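PDB 1FX2: receptor-type adenylate cyclase GRESAG 4.1 from Trypanosoma brucei, which catalyses the conversion of ATP to 3',5'-cyclic AMP and diphosphate through its class III catalytic domain, and may act as a receptor for an unknown ligand. Local coordinates for residues H42-S47 / H88-N93; C84-D89 / N217-R222; N93-S98 / N130-R135; A118-D121 / R127-N130; G173-M178 / A225-D230. All coordinates share one frame; numbering follows the deposited sequence.

Contact 1: H42-S47 / H88-N93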
# COMPACT_ATOMS: atom_id res chain seq x y z
N HIS A 42 -19.29 9.62 -21.51
CA HIS A 42 -18.14 9.91 -22.38
C HIS A 42 -17.87 11.41 -22.52
O HIS A 42 -16.73 11.84 -22.57
CB HIS A 42 -18.39 9.31 -23.76
CG HIS A 42 -18.04 7.86 -23.90
ND1 HIS A 42 -18.40 6.91 -22.97
CD2 HIS A 42 -17.39 7.19 -24.88
CE1 HIS A 42 -18.00 5.72 -23.37
NE2 HIS A 42 -17.36 5.86 -24.51
N ARG A 43 -18.93 12.21 -22.62
CA ARG A 43 -18.68 13.63 -22.73
C ARG A 43 -17.98 14.18 -21.48
O ARG A 43 -17.06 14.99 -21.56
CB ARG A 43 -20.02 14.35 -22.94
CG ARG A 43 -20.59 14.13 -24.28
CD ARG A 43 -21.72 15.17 -24.45
NE ARG A 43 -22.82 14.99 -23.47
CZ ARG A 43 -23.86 14.17 -23.69
NH1 ARG A 43 -23.92 13.46 -24.83
NH2 ARG A 43 -24.89 14.20 -22.87
N MET A 44 -18.42 13.73 -20.28
CA MET A 44 -17.78 14.21 -19.03
C MET A 44 -16.33 13.71 -18.95
O MET A 44 -15.45 14.50 -18.59
CB MET A 44 -18.57 13.79 -17.82
CG MET A 44 -19.91 14.55 -17.73
SD MET A 44 -20.75 14.27 -16.14
CE MET A 44 -21.40 12.56 -16.49
N VAL A 45 -16.10 12.43 -19.24
CA VAL A 45 -14.70 11.92 -19.16
C VAL A 45 -13.82 12.70 -20.16
O VAL A 45 -12.73 13.11 -19.80
CB VAL A 45 -14.67 10.36 -19.40
CG1 VAL A 45 -13.22 9.92 -19.46
CG2 VAL A 45 -15.44 9.63 -18.24
N ARG A 46 -14.32 12.92 -21.39
CA ARG A 46 -13.50 13.59 -22.38
C ARG A 46 -13.27 15.01 -22.04
O ARG A 46 -12.13 15.52 -22.29
CB ARG A 46 -14.07 13.37 -23.75
CG ARG A 46 -13.90 11.97 -24.22
CD ARG A 46 -14.57 11.65 -25.55
NE ARG A 46 -14.16 10.37 -26.00
CZ ARG A 46 -14.89 9.56 -26.72
NH1 ARG A 46 -16.18 9.87 -27.05
NH2 ARG A 46 -14.28 8.58 -27.28
N SER A 47 -14.23 15.68 -21.40
CA SER A 47 -14.01 17.04 -20.95
C SER A 47 -12.85 17.08 -19.95
O SER A 47 -12.01 18.03 -19.96
CB SER A 47 -15.26 17.57 -20.28
OG SER A 47 -15.05 18.84 -19.79
N HIS A 88 -23.74 15.41 -11.66
CA HIS A 88 -24.54 15.37 -12.88
C HIS A 88 -26.01 14.98 -12.65
O HIS A 88 -26.29 14.13 -11.89
CB HIS A 88 -23.91 14.36 -13.86
CG HIS A 88 -24.57 14.27 -15.19
ND1 HIS A 88 -24.39 15.26 -16.15
CD2 HIS A 88 -25.35 13.32 -15.73
CE1 HIS A 88 -25.07 14.89 -17.23
NE2 HIS A 88 -25.66 13.73 -17.01
N ASP A 89 -26.91 15.63 -13.40
CA ASP A 89 -28.34 15.27 -13.34
C ASP A 89 -28.56 14.21 -14.43
O ASP A 89 -28.56 14.46 -15.64
CB ASP A 89 -29.18 16.49 -13.63
CG ASP A 89 -30.67 16.15 -13.59
OD1 ASP A 89 -31.06 14.98 -13.35
OD2 ASP A 89 -31.46 17.08 -13.75
N TRP A 90 -28.73 13.00 -13.97
CA TRP A 90 -28.94 11.85 -14.86
C TRP A 90 -30.37 11.73 -15.36
O TRP A 90 -30.64 10.88 -16.22
CB TRP A 90 -28.51 10.53 -14.12
CG TRP A 90 -27.04 10.50 -13.78
CD1 TRP A 90 -26.50 10.93 -12.63
CD2 TRP A 90 -25.98 10.14 -14.65
NE1 TRP A 90 -25.14 10.89 -12.69
CE2 TRP A 90 -24.77 10.40 -13.93
CE3 TRP A 90 -25.93 9.64 -15.97
CZ2 TRP A 90 -23.50 10.17 -14.49
CZ3 TRP A 90 -24.67 9.42 -16.53
CH2 TRP A 90 -23.47 9.68 -15.79
N GLY A 91 -31.26 12.53 -14.76
CA GLY A 91 -32.65 12.56 -15.25
C GLY A 91 -33.44 11.31 -14.94
O GLY A 91 -34.55 11.17 -15.46
N THR A 92 -32.95 10.49 -14.01
CA THR A 92 -33.61 9.26 -13.62
C THR A 92 -33.06 8.78 -12.29
O THR A 92 -31.87 9.00 -12.02
CB THR A 92 -33.41 8.12 -14.70
OG1 THR A 92 -34.13 6.96 -14.28
CG2 THR A 92 -31.90 7.72 -14.81
N ASN A 93 -33.87 8.04 -11.51
CA ASN A 93 -33.36 7.38 -10.28
C ASN A 93 -33.25 5.91 -10.59
O ASN A 93 -32.84 5.14 -9.71
CB ASN A 93 -34.33 7.50 -9.09
CG ASN A 93 -34.49 8.92 -8.62
OD1 ASN A 93 -33.54 9.67 -8.50
ND2 ASN A 93 -35.75 9.30 -8.41
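Met44 projects from helix 34-51 with CG anti to its carbonyl carbon, and its chain then bends at the thioether (chi3 -76°), which swings CE round to meet His88 and Trp90. His88 holds CG anti to its backbone N (chi1 -176°) and so turns its imidazole back toward the helix. Met44 CE settles over one face of that imidazole, 4.0 Å from the centroid of the His88 ring and 17° off the ring normal, a CH-pi contact. The sulfur lies less squarely: Met44 SD is 3.8 Å from His88 ND1 and oblique to the imidazole. The same methyl also reaches the benzo ring of Trp90, with Met44 CE 3.6 Å from Trp90 CH2, so it touches both rings. These rings meet edge-to-face, His88 CD2 standing 3.4 Å above the centre of the indole plane of Trp90.

The indole is tethered by a hydrogen bond from Trp90 NE1 to Phe85 O in the helix before it. An Asx turn follows the histidine, Gly91 N donating to Asp89 OD1 at 2.8 Å from above the carboxylate plane. Across the contact itself the attraction is probably dispersive in the main, a polarisable thioether against aromatic surfaces, and the polar bonds nearby serve to position the rings rather than to join the two segments.

Contact 2: C84-D89 / N217-R222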
# COMPACT_ATOMS: atom_id res chain seq x y z
N CYS A 84 -17.79 15.03 -10.68
CA CYS A 84 -18.79 15.50 -11.62
C CYS A 84 -19.84 14.46 -11.96
O CYS A 84 -20.99 14.79 -12.39
CB CYS A 84 -18.20 16.09 -12.87
SG CYS A 84 -17.32 14.96 -13.82
N PHE A 85 -19.48 13.19 -11.89
CA PHE A 85 -20.56 12.22 -12.08
C PHE A 85 -21.57 12.32 -10.94
O PHE A 85 -22.81 12.21 -11.17
CB PHE A 85 -19.99 10.80 -12.16
CG PHE A 85 -19.56 10.41 -13.55
CD1 PHE A 85 -18.62 11.13 -14.25
CD2 PHE A 85 -20.13 9.25 -14.14
CE1 PHE A 85 -18.19 10.73 -15.54
CE2 PHE A 85 -19.71 8.86 -15.43
CZ PHE A 85 -18.72 9.62 -16.12
N LEU A 86 -21.13 12.55 -9.71
CA LEU A 86 -22.04 12.67 -8.57
C LEU A 86 -22.93 13.91 -8.77
O LEU A 86 -24.15 13.92 -8.49
CB LEU A 86 -21.22 12.82 -7.28
CG LEU A 86 -22.07 13.25 -6.06
CD1 LEU A 86 -22.98 12.02 -5.59
CD2 LEU A 86 -21.03 13.47 -4.89
N HIS A 87 -22.33 14.97 -9.34
CA HIS A 87 -23.08 16.23 -9.50
C HIS A 87 -24.00 16.27 -10.69
O HIS A 87 -25.00 16.99 -10.68
CB HIS A 87 -22.10 17.39 -9.61
CG HIS A 87 -21.19 17.52 -8.43
ND1 HIS A 87 -19.95 18.13 -8.51
CD2 HIS A 87 -21.30 17.01 -7.17
CE1 HIS A 87 -19.34 17.98 -7.34
NE2 HIS A 87 -20.13 17.33 -6.50
N HIS A 88 -23.74 15.41 -11.66
CA HIS A 88 -24.54 15.37 -12.88
C HIS A 88 -26.01 14.98 -12.65
O HIS A 88 -26.29 14.13 -11.89
CB HIS A 88 -23.91 14.36 -13.86
CG HIS A 88 -24.57 14.27 -15.19
ND1 HIS A 88 -24.39 15.26 -16.15
CD2 HIS A 88 -25.35 13.32 -15.73
CE1 HIS A 88 -25.07 14.89 -17.23
NE2 HIS A 88 -25.66 13.73 -17.01
N ASP A 89 -26.91 15.63 -13.40
CA ASP A 89 -28.34 15.27 -13.34
C ASP A 89 -28.56 14.21 -14.43
O ASP A 89 -28.56 14.46 -15.64
CB ASP A 89 -29.18 16.49 -13.63
CG ASP A 89 -30.67 16.15 -13.59
OD1 ASP A 89 -31.06 14.98 -13.35
OD2 ASP A 89 -31.46 17.08 -13.75
N ASN A 217 -9.52 8.94 -1.83
CA ASN A 217 -10.82 9.33 -1.31
C ASN A 217 -11.18 10.58 -2.11
O ASN A 217 -10.45 11.56 -2.10
CB ASN A 217 -10.68 9.55 0.20
CG ASN A 217 -10.36 8.26 0.94
OD1 ASN A 217 -9.37 8.14 1.75
ND2 ASN A 217 -11.10 7.25 0.64
N THR A 218 -12.32 10.54 -2.79
CA THR A 218 -12.79 11.58 -3.73
C THR A 218 -14.03 12.23 -3.09
O THR A 218 -13.97 13.32 -2.51
CB THR A 218 -13.06 11.00 -5.18
OG1 THR A 218 -14.10 10.01 -5.18
CG2 THR A 218 -11.80 10.29 -5.70
N VAL A 219 -15.17 11.57 -3.29
CA VAL A 219 -16.42 12.00 -2.62
C VAL A 219 -16.23 11.72 -1.14
O VAL A 219 -16.07 10.59 -0.62
CB VAL A 219 -17.53 11.24 -3.18
CG1 VAL A 219 -18.82 11.56 -2.43
CG2 VAL A 219 -17.65 11.61 -4.61
N PRO A 220 -16.29 12.76 -0.34
CA PRO A 220 -16.08 12.53 1.09
C PRO A 220 -17.13 11.58 1.80
O PRO A 220 -18.30 11.68 1.51
CB PRO A 220 -16.12 13.98 1.67
CG PRO A 220 -15.97 14.89 0.44
CD PRO A 220 -16.62 14.17 -0.67
N SER A 221 -16.68 10.68 2.66
CA SER A 221 -17.47 9.69 3.41
C SER A 221 -18.07 8.51 2.59
O SER A 221 -18.87 7.74 3.08
CB SER A 221 -18.63 10.30 4.16
OG SER A 221 -18.11 11.44 4.83
N ARG A 222 -17.67 8.42 1.33
CA ARG A 222 -18.11 7.31 0.57
C ARG A 222 -17.30 6.09 1.01
O ARG A 222 -16.02 6.14 1.03
CB ARG A 222 -17.82 7.66 -0.91
CG ARG A 222 -18.35 6.69 -1.86
CD ARG A 222 -18.01 7.13 -3.33
NE ARG A 222 -19.06 7.96 -3.96
CZ ARG A 222 -18.97 8.34 -5.21
NH1 ARG A 222 -17.93 7.99 -5.97
NH2 ARG A 222 -20.01 9.00 -5.79
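The guanidinium of Arg222, which Leu86 touches from the side, is gripped at both terminal nitrogens: NH1 donates to Gly174 O and to Gln82 OE1, while NH2 donates to Leu128 O and to a bound dithiothreitol. With so many acceptors around it the group has little liberty to rotate, and the indole of Trp129 adds a cation-pi contact. Leu86 CD1 approaches the edge of this fixed group, near its plane, at 4.2 Å from Arg222 NH2.

The other methyl of Leu86 does the apolar work. Directed by a CG that stands anti to the backbone N (chi1 168°), it lies against both branches of the valine, with Leu86 CD2 3.8 Å from Val219 CG1 and 3.9 Å from Val219 CG2. In the class III cyclase catalytic domain this joins the last turn of helix 71-87 to the loop that follows strand 211-216, and Leu86 and Arg222 both line the dithiothreitol pocket.

The loop doubles back in a type II beta turn from Val219 to Arg222, with Ser221 at a positive phi of 72° and a weak closing bond from Arg222 N to Val219 O at 3.3 Å. This turn brings Val219 CG2 over the centre of the guanidinium three residues on, 3.6 Å above the plane of Arg222. On the helix side, the bond from His88 N to Cys84 O, 2.9 Å long, completes the last turn before the chain departs from helical geometry at His88.

Contact 3: N93-S98 / N130-R135. With SO4 (sulfate ion), chain B.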
# COMPACT_ATOMS: atom_id res chain seq x y z
N ASN A 93 -33.87 8.04 -11.51
CA ASN A 93 -33.36 7.38 -10.28
C ASN A 93 -33.25 5.91 -10.59
O ASN A 93 -32.84 5.14 -9.71
CB ASN A 93 -34.33 7.50 -9.09
CG ASN A 93 -34.49 8.92 -8.62
OD1 ASN A 93 -33.54 9.67 -8.50
ND2 ASN A 93 -35.75 9.30 -8.41
N ALA A 94 -33.52 5.50 -11.84
CA ALA A 94 -33.54 4.06 -12.12
C ALA A 94 -32.19 3.34 -11.98
O ALA A 94 -32.13 2.18 -11.61
CB ALA A 94 -34.06 3.79 -13.51
N LEU A 95 -31.15 4.02 -12.34
CA LEU A 95 -29.82 3.43 -12.23
C LEU A 95 -29.40 3.26 -10.74
O LEU A 95 -28.92 2.17 -10.35
CB LEU A 95 -28.98 4.44 -13.01
CG LEU A 95 -29.04 4.17 -14.51
CD1 LEU A 95 -28.91 5.44 -15.31
CD2 LEU A 95 -28.05 3.17 -14.96
N ASP A 96 -29.73 4.26 -9.90
CA ASP A 96 -29.48 4.16 -8.45
C ASP A 96 -30.33 3.04 -7.84
O ASP A 96 -29.85 2.26 -7.02
CB ASP A 96 -29.74 5.49 -7.80
CG ASP A 96 -28.67 6.50 -8.16
OD1 ASP A 96 -28.82 7.27 -9.12
OD2 ASP A 96 -27.60 6.43 -7.49
N ASP A 97 -31.59 2.96 -8.27
CA ASP A 97 -32.42 1.85 -7.75
C ASP A 97 -31.84 0.52 -8.13
O ASP A 97 -31.81 -0.39 -7.29
CB ASP A 97 -33.85 1.96 -8.38
CG ASP A 97 -34.66 3.11 -7.81
OD1 ASP A 97 -34.27 3.74 -6.83
OD2 ASP A 97 -35.70 3.42 -8.42
N SER A 98 -31.34 0.36 -9.37
CA SER A 98 -30.72 -0.92 -9.75
C SER A 98 -29.47 -1.24 -8.90
O SER A 98 -29.37 -2.35 -8.40
CB SER A 98 -30.25 -0.92 -11.21
OG SER A 98 -31.46 -0.98 -12.04
N ASN A 130 -24.94 8.86 -6.90
CA ASN A 130 -25.91 9.31 -7.91
C ASN A 130 -25.44 8.86 -9.30
O ASN A 130 -24.35 9.24 -9.75
CB ASN A 130 -25.91 10.88 -7.95
CG ASN A 130 -26.87 11.48 -9.00
OD1 ASN A 130 -27.94 10.97 -9.29
ND2 ASN A 130 -26.41 12.61 -9.62
N GLY A 131 -26.30 8.11 -9.99
CA GLY A 131 -26.04 7.73 -11.35
C GLY A 131 -25.05 6.62 -11.58
O GLY A 131 -24.90 5.73 -10.74
N LEU A 132 -24.44 6.60 -12.78
CA LEU A 132 -23.49 5.51 -13.11
C LEU A 132 -22.34 5.47 -12.12
O LEU A 132 -21.76 6.53 -11.80
CB LEU A 132 -22.94 5.80 -14.54
CG LEU A 132 -23.97 5.76 -15.63
CD1 LEU A 132 -23.22 6.19 -16.93
CD2 LEU A 132 -24.64 4.37 -15.83
N ARG A 133 -21.97 4.29 -11.66
CA ARG A 133 -20.84 4.17 -10.70
C ARG A 133 -19.62 3.64 -11.47
O ARG A 133 -19.66 2.51 -12.04
CB ARG A 133 -21.25 3.19 -9.57
CG ARG A 133 -22.38 3.69 -8.69
CD ARG A 133 -22.75 2.64 -7.67
NE ARG A 133 -23.89 3.16 -6.86
CZ ARG A 133 -24.29 2.52 -5.76
NH1 ARG A 133 -23.69 1.41 -5.37
NH2 ARG A 133 -25.38 2.97 -5.12
N VAL A 134 -18.59 4.45 -11.54
CA VAL A 134 -17.43 4.13 -12.42
C VAL A 134 -16.30 3.72 -11.48
O VAL A 134 -16.02 4.37 -10.46
CB VAL A 134 -17.03 5.44 -13.09
CG1 VAL A 134 -15.76 5.22 -13.95
CG2 VAL A 134 -18.15 5.89 -14.04
N ARG A 135 -15.73 2.54 -11.82
CA ARG A 135 -14.50 2.08 -11.11
C ARG A 135 -13.30 2.57 -11.86
O ARG A 135 -13.31 2.70 -13.09
CB ARG A 135 -14.47 0.54 -11.00
CG ARG A 135 -14.58 -0.17 -12.31
CD ARG A 135 -14.22 -1.71 -12.05
NE ARG A 135 -14.34 -2.46 -13.28
CZ ARG A 135 -15.46 -3.04 -13.64
NH1 ARG A 135 -16.55 -2.97 -12.84
NH2 ARG A 135 -15.52 -3.71 -14.80
S SO4 B . -18.71 -5.81 -13.95
O1 SO4 B . -19.96 -6.49 -14.20
O2 SO4 B . -18.01 -5.43 -15.18
O3 SO4 B . -18.95 -4.67 -13.10
O4 SO4 B . -17.85 -6.75 -13.20
O HOH W 1 -25.06 5.55 -7.97
O HOH W 2 -30.13 9.53 -7.83
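A buried carboxylate on the first turn of helix 94-109 accepts a main-chain N-H from the loop across from it: Asp96 OD1 receives the backbone N-H of Gly131 at 2.8 Å. The bond is nearly straight, at 167°, and arrives on the syn side of the oxygen, 17° out of the carboxylate plane. With CG anti to its carbonyl carbon (chi1 -72°), Asp96 lays its acid group alongside the loop, where Asp96 OD2 comes within 3.4 Å of Asn130 CA. The absence of a side chain at Gly131 goes with the short separation of 5.7 Å between the CA atoms of Asp96 and Gly131.

A water ties the second oxygen to the same loop. It donates to Asp96 OD2 at 2.7 Å and to Gly131 O, and accepts from Arg133 NE at 2.9 Å, lying at the edge of that guanidinium. Tyr125 OH is hydrogen-bonded to both Asp96 OD2 and Arg133 NH2, although Arg133 NH2 stays 4.7 Å from Asp96 OD2. The arginine has a second acidic partner, Glu103, in a salt bridge through NH1. This polar network probably helps to keep the buried Asp96 ionised.

Beside it, a small apolar contact forms where Leu95 CD2 meets Leu132 CD2 at 3.7 Å. Farther on, as the strand begins, Arg135 NH1 donates to a sulfate oxygen. The carboxylate-held loop leads into strand 134-141 of the central sheet of the class III cyclase domain, and its residues Asn130 to Val134 belong to the pocket occupied here by dithiothreitol.

Contact 4: A118-D121 / R127-N130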
# COMPACT_ATOMS: atom_id res chain seq x y z
N ALA A 118 -27.47 0.54 -0.00
CA ALA A 118 -28.89 0.30 -0.24
C ALA A 118 -29.79 0.73 0.85
O ALA A 118 -30.99 1.00 0.54
CB ALA A 118 -29.11 -1.23 -0.49
N HIS A 119 -29.26 0.81 2.05
CA HIS A 119 -30.20 1.15 3.15
C HIS A 119 -29.97 2.56 3.69
O HIS A 119 -30.47 2.92 4.76
CB HIS A 119 -30.13 0.10 4.27
CG HIS A 119 -30.37 -1.32 3.83
ND1 HIS A 119 -31.36 -1.70 2.97
CD2 HIS A 119 -29.65 -2.43 4.12
CE1 HIS A 119 -31.26 -3.01 2.75
NE2 HIS A 119 -30.23 -3.46 3.44
N MET A 120 -29.19 3.36 2.98
CA MET A 120 -29.01 4.74 3.39
C MET A 120 -30.29 5.59 3.20
O MET A 120 -30.89 5.58 2.12
CB MET A 120 -27.90 5.40 2.48
CG MET A 120 -26.49 5.05 2.84
SD MET A 120 -25.35 5.65 1.64
CE MET A 120 -23.87 5.41 2.44
N ASP A 121 -30.62 6.38 4.24
CA ASP A 121 -31.70 7.37 4.10
C ASP A 121 -31.43 8.19 2.84
O ASP A 121 -30.28 8.49 2.53
CB ASP A 121 -31.67 8.27 5.34
CG ASP A 121 -32.76 9.25 5.30
OD1 ASP A 121 -33.87 9.02 5.85
OD2 ASP A 121 -32.53 10.37 4.77
N ARG A 127 -26.09 12.62 -1.07
CA ARG A 127 -24.89 13.43 -0.94
C ARG A 127 -23.70 12.63 -1.31
O ARG A 127 -22.62 13.20 -1.49
CB ARG A 127 -24.65 13.85 0.53
CG ARG A 127 -25.63 14.84 1.03
CD ARG A 127 -25.40 14.96 2.61
NE ARG A 127 -26.62 15.46 3.21
CZ ARG A 127 -27.28 14.93 4.23
NH1 ARG A 127 -26.90 13.83 4.90
NH2 ARG A 127 -28.42 15.49 4.51
N LEU A 128 -23.88 11.28 -1.46
CA LEU A 128 -22.73 10.39 -1.68
C LEU A 128 -22.78 9.63 -3.00
O LEU A 128 -21.69 9.24 -3.46
CB LEU A 128 -22.67 9.31 -0.55
CG LEU A 128 -22.47 9.96 0.82
CD1 LEU A 128 -22.61 8.86 1.90
CD2 LEU A 128 -21.07 10.56 0.91
N TRP A 129 -23.97 9.41 -3.56
CA TRP A 129 -24.12 8.50 -4.71
C TRP A 129 -25.19 9.01 -5.59
O TRP A 129 -26.23 9.54 -5.15
CB TRP A 129 -24.53 7.06 -4.20
CG TRP A 129 -23.46 6.37 -3.36
CD1 TRP A 129 -23.42 6.29 -2.00
CD2 TRP A 129 -22.31 5.68 -3.86
NE1 TRP A 129 -22.24 5.66 -1.63
CE2 TRP A 129 -21.58 5.23 -2.77
CE3 TRP A 129 -21.88 5.38 -5.15
CZ2 TRP A 129 -20.41 4.41 -2.92
CZ3 TRP A 129 -20.71 4.61 -5.30
CH2 TRP A 129 -20.03 4.12 -4.20
N ASN A 130 -24.94 8.86 -6.90
CA ASN A 130 -25.91 9.31 -7.91
C ASN A 130 -25.44 8.86 -9.30
O ASN A 130 -24.35 9.24 -9.75
CB ASN A 130 -25.91 10.88 -7.95
CG ASN A 130 -26.87 11.48 -9.00
OD1 ASN A 130 -27.94 10.97 -9.29
ND2 ASN A 130 -26.41 12.61 -9.62
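Met120 carries most of this contact, packing against Leu128, at the end of the short helix 122-128, and Trp129, just past it. Its CG is anti to the carbonyl carbon and the chain runs out extended from there (chi2 172°, chi3 169°), which carries SD across to the indole and CE to the leucine. At the tip, Met120 CE meets Leu128 CD1 at 3.7 Å, the two side chains crossing at about a right angle.

One atom back, the sulfur approaches the five-membered ring of the indole obliquely, with Met120 SD 4.2 Å from Trp129 CD1. Met120 SD is 5.2 Å from the centroid of that ring of Trp129 and 73° off its normal, a Met-aromatic contact.

Trp129 is also engaged by Arg222 and Arg133 through cation-pi contacts, and it lines the dithiothreitol pocket. Next to the methionine, Asp121 caps the start of the helix through a bond from Glu123 N to Asp121 OD2. The contact thus closes the loop between helix 94-109 and helix 122-128 onto the segment that continues toward strand 134-141.

Contact 5: G173-M178 / A225-D230. With SO4 (sulfate ion), chain B.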
# COMPACT_ATOMS: atom_id res chain seq x y z
N GLY A 173 -17.51 0.12 -7.93
CA GLY A 173 -18.01 1.30 -8.60
C GLY A 173 -17.96 2.48 -7.65
O GLY A 173 -18.30 2.38 -6.46
N GLY A 174 -17.56 3.63 -8.19
CA GLY A 174 -17.37 4.76 -7.30
C GLY A 174 -16.05 4.88 -6.57
O GLY A 174 -15.81 5.82 -5.84
N GLN A 175 -15.20 3.86 -6.71
CA GLN A 175 -13.92 3.76 -6.00
C GLN A 175 -12.78 3.95 -7.01
O GLN A 175 -12.85 3.52 -8.16
CB GLN A 175 -13.86 2.31 -5.44
CG GLN A 175 -12.69 2.12 -4.39
CD GLN A 175 -12.78 0.76 -3.76
OE1 GLN A 175 -13.21 -0.19 -4.38
NE2 GLN A 175 -12.29 0.63 -2.53
N VAL A 176 -11.74 4.64 -6.53
CA VAL A 176 -10.52 4.87 -7.31
C VAL A 176 -9.37 4.24 -6.55
O VAL A 176 -9.13 4.55 -5.37
CB VAL A 176 -10.22 6.40 -7.44
CG1 VAL A 176 -8.87 6.61 -8.22
CG2 VAL A 176 -11.42 7.10 -8.21
N LEU A 177 -8.70 3.27 -7.19
CA LEU A 177 -7.51 2.64 -6.60
C LEU A 177 -6.27 3.07 -7.34
O LEU A 177 -6.28 3.24 -8.58
CB LEU A 177 -7.61 1.11 -6.78
CG LEU A 177 -8.81 0.50 -6.02
CD1 LEU A 177 -8.79 -1.07 -6.25
CD2 LEU A 177 -8.85 0.82 -4.52
N MET A 178 -5.21 3.28 -6.58
CA MET A 178 -3.91 3.63 -7.13
C MET A 178 -2.91 2.61 -6.59
O MET A 178 -2.96 2.26 -5.39
CB MET A 178 -3.46 5.03 -6.67
CG MET A 178 -4.38 6.27 -6.93
SD MET A 178 -3.79 7.71 -5.91
CE MET A 178 -2.35 7.26 -5.94
N ALA A 225 -17.55 -1.88 -0.19
CA ALA A 225 -17.39 -3.28 0.17
C ALA A 225 -15.94 -3.71 -0.10
O ALA A 225 -15.13 -2.98 -0.62
CB ALA A 225 -18.28 -4.07 -0.76
N ALA A 226 -15.65 -4.99 0.13
CA ALA A 226 -14.36 -5.52 -0.17
C ALA A 226 -14.07 -5.38 -1.66
O ALA A 226 -14.97 -5.28 -2.56
CB ALA A 226 -14.37 -7.02 0.27
N LEU A 227 -12.78 -5.45 -1.96
CA LEU A 227 -12.33 -5.41 -3.36
C LEU A 227 -12.93 -6.61 -4.13
O LEU A 227 -13.20 -7.68 -3.54
CB LEU A 227 -10.82 -5.40 -3.46
CG LEU A 227 -10.25 -4.13 -2.89
CD1 LEU A 227 -8.70 -4.12 -3.17
CD2 LEU A 227 -10.91 -2.85 -3.52
N ARG A 228 -13.15 -6.43 -5.43
CA ARG A 228 -13.76 -7.48 -6.22
C ARG A 228 -12.66 -8.37 -6.80
O ARG A 228 -12.36 -8.30 -7.96
CB ARG A 228 -14.59 -6.85 -7.35
CG ARG A 228 -15.53 -5.75 -6.87
CD ARG A 228 -16.34 -5.08 -8.01
NE ARG A 228 -17.69 -5.61 -8.18
CZ ARG A 228 -18.29 -5.75 -9.37
NH1 ARG A 228 -17.62 -5.44 -10.48
NH2 ARG A 228 -19.58 -6.08 -9.43
N LEU A 229 -12.18 -9.30 -6.01
CA LEU A 229 -11.11 -10.17 -6.47
C LEU A 229 -11.58 -11.04 -7.64
O LEU A 229 -10.76 -11.46 -8.47
CB LEU A 229 -10.52 -10.95 -5.30
CG LEU A 229 -10.07 -9.96 -4.21
CD1 LEU A 229 -9.46 -10.74 -3.05
CD2 LEU A 229 -9.09 -8.86 -4.73
N ASP A 230 -12.89 -11.24 -7.72
CA ASP A 230 -13.52 -11.94 -8.84
C ASP A 230 -13.64 -10.77 -9.86
O ASP A 230 -14.40 -9.82 -9.65
CB ASP A 230 -14.90 -12.45 -8.39
CG ASP A 230 -15.72 -13.02 -9.54
OD1 ASP A 230 -15.12 -13.59 -10.49
OD2 ASP A 230 -16.97 -12.90 -9.51
S SO4 B . -18.71 -5.81 -13.95
O1 SO4 B . -19.96 -6.49 -14.20
O2 SO4 B . -18.01 -5.43 -15.18
O3 SO4 B . -18.95 -4.67 -13.10
O4 SO4 B . -17.85 -6.75 -13.20
O HOH W 3 -12.71 -1.65 -0.52
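An apolar seat for Leu227 lies between the C-terminal tail and strand 176-179 of the central sheet, where the leucine packs on Gln175 and Leu177 and also touches Val202 of the edge strand 196-202. Its branch CD2 does the touching. The side chains of Gln175 and Leu227 cross at about a right angle, the amide atoms meeting the methyl, with Gln175 OE1 3.6 Å and Gln175 NE2 3.9 Å from Leu227 CD2. Leu177 and Leu227 instead reach toward each other tip to tip, Leu177 CD1 lying 3.9 Å from Leu227 CD2.

The buried amide is oriented by polar partners at its two ends. Gln175 OE1 accepts from Asn172 N, while Gln175 NE2 donates at 3.1 Å to a water that in turn donates to Ala225 O at 2.8 Å, bridging the residues that lead into the strand to the tail. The glutamine reaches this position with CG anti to the backbone N (chi1 -168°) and its chain extended.

Beyond the leucine, the tail kinks at Arg228, the centre of an inverse gamma turn whose bond from Leu229 N to Leu227 O is weak. Bent at chi3, Arg228 sends NH1 to a sulfate, donating at 3.0 Å to both O3 and O4 of that ion. The sulfate, probably from the crystallisation liquor, lies between the two arginines Arg228 and Arg135 and probably balances their charge. Arg228 of the tail, Arg135 of strand 134-141 and the backbone N of Ser22 together form a small anion-binding site, occupied here by sulfate.

Contact 1 is a surface contact, contact 4 is partly buried, and contacts 2, 3 and 5 are buried. Contacts 1 and 2 share His88 and Asp89, just past helix 71-87, yet one rests on a thioether among rings and the other on methyl groups beside a fixed guanidinium. Asn130 belongs to contacts 3 and 4 and bonds back to Leu86 O of contact 2, while Arg222 of contact 2 makes charge-assisted bonds to Leu128 of contact 4 and Gly174 of contact 5. Water bridges join the segments in contacts 3 and 5, which meet along neighbouring strands 134-141 and 176-179 and share the sulfate. The two methionine contacts, 1 and 4, stay apolar.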